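Mercuric reductase (Metallosphaera sedula, PDB 4YWO) probably reduces mercuric ions to elemental mercury with electrons from NADPH, working as an FAD-containing homodimer. Local coordinates at residues R371-M375 with S376-K380. Numbering follows the deposited sequence.
Sequences RVLPM and SSVAK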
# COMPACT_ATOMS: atom_id res chain seq x y z
N ARG A 371 18.24 -2.80 -10.31
CA ARG A 371 18.56 -1.56 -9.67
C ARG A 371 18.04 -1.64 -8.25
O ARG A 371 16.98 -2.28 -7.96
CB ARG A 371 17.99 -0.33 -10.35
CG ARG A 371 18.39 -0.04 -11.78
CD ARG A 371 19.85 0.44 -11.79
NE ARG A 371 20.30 0.74 -13.17
CZ ARG A 371 20.70 -0.14 -14.05
NH1 ARG A 371 20.89 -1.39 -13.80
NH2 ARG A 371 21.06 0.28 -15.28
N VAL A 372 18.71 -0.92 -7.38
CA VAL A 372 18.30 -0.78 -5.98
C VAL A 372 18.22 0.68 -5.62
O VAL A 372 19.17 1.46 -5.83
CB VAL A 372 19.29 -1.44 -5.00
CG1 VAL A 372 18.88 -1.20 -3.53
CG2 VAL A 372 19.50 -2.91 -5.28
N LEU A 373 17.06 1.11 -5.15
CA LEU A 373 16.74 2.45 -4.68
C LEU A 373 16.72 2.43 -3.13
O LEU A 373 15.97 1.64 -2.50
CB LEU A 373 15.34 2.83 -5.11
CG LEU A 373 14.85 4.24 -4.75
CD1 LEU A 373 15.35 5.25 -5.72
CD2 LEU A 373 13.30 4.26 -4.69
N PRO A 374 17.49 3.28 -2.42
CA PRO A 374 17.34 3.36 -0.97
C PRO A 374 16.04 3.97 -0.53
O PRO A 374 15.62 4.99 -1.13
CB PRO A 374 18.46 4.32 -0.53
CG PRO A 374 18.95 4.93 -1.74
CD PRO A 374 18.49 4.25 -2.96
N MET A 375 15.43 3.45 0.54
CA MET A 375 14.25 4.06 1.03
C MET A 375 14.44 5.49 1.57
O MET A 375 13.54 6.29 1.55
CB MET A 375 13.75 3.12 2.14
CG MET A 375 12.40 3.28 2.62
SD MET A 375 11.03 3.30 1.42
CE MET A 375 10.90 1.78 0.67
N SER A 376 15.65 5.83 1.94
CA SER A 376 15.98 7.13 2.44
C SER A 376 15.77 8.17 1.36
O SER A 376 15.57 9.33 1.78
CB SER A 376 17.47 7.09 2.95
OG SER A 376 18.31 6.89 1.89
N SER A 377 15.72 7.81 0.06
CA SER A 377 15.46 8.66 -1.14
C SER A 377 13.94 8.85 -1.41
O SER A 377 13.61 9.61 -2.35
CB SER A 377 15.97 8.04 -2.41
OG SER A 377 17.44 8.11 -2.37
N VAL A 378 13.08 8.19 -0.67
CA VAL A 378 11.64 8.25 -0.95
C VAL A 378 11.01 9.31 -0.09
O VAL A 378 11.10 9.22 1.17
CB VAL A 378 11.05 6.82 -0.71
CG1 VAL A 378 9.55 6.79 -0.94
CG2 VAL A 378 11.69 5.84 -1.69
N ALA A 379 10.36 10.35 -0.65
CA ALA A 379 9.88 11.43 0.18
C ALA A 379 9.01 10.96 1.31
O ALA A 379 9.18 11.40 2.41
CB ALA A 379 9.05 12.43 -0.64
N LYS A 380 8.05 10.05 1.03
CA LYS A 380 7.15 9.70 2.09
C LYS A 380 7.89 9.03 3.27
O LYS A 380 7.55 9.17 4.41
CB LYS A 380 6.01 8.77 1.57
CG LYS A 380 4.94 8.48 2.62
CD LYS A 380 4.33 9.80 3.16
CE LYS A 380 3.00 9.73 3.89
NZ LYS A 380 1.90 9.34 2.96
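P374 and M375 each give their carbonyl oxygen to an amide three residues further on, and these two bonds fold the chain as it leaves strand 368-374. S377 N donates to P374 O at 3.1 Å with an N-H...O angle of 155°; V378 N donates to M375 O at 3.0 Å, straighter at 163°. This i to i+3 pattern is what defines a 3-10 turn. S376 N lies 3.2 Å from P374 O, but the angle is too poor for a hydrogen bond.

Both serine hydroxyls approach the proline ring from the same side: S376 OG lies 3.5 Å from P374 CB, and S377 OG 3.6 Å from P374 CG. With OG beside its own backbone N (chi1 -71°), S377 turns its hydroxyl to the ring. These are van der Waals approaches; neither hydroxyl bonds across the turn.

On the buried side, V378 CG2 reaches both L373 CD2 at 3.8 Å and M375 SD at 4.1 Å. The leucine and valine side chains meet roughly at right angles, while M375, bent at chi2 and chi3, presents its sulfur to the valine. L446 and V447 of helix 442-449 cover L373, and S443 of that helix touches both L373 and V378.

Other polar groups find partners beyond the turn. M375 shares backbone hydrogen bonding with G389, and K380 NZ donates to the carbonyl oxygen of P438, the residue after F437, which is an FAD-binding residue although its flavin is not bound to this chain in the model. V378 then occupies the N-cap position of helix 379-383. P374 to V378 form a short 3-10 turn connecting strand 368-374, outermost in the chain's five-stranded antiparallel sheet, to a short helix in the dimerisation domain of pyridine nucleotide-disulfide oxidoreductases.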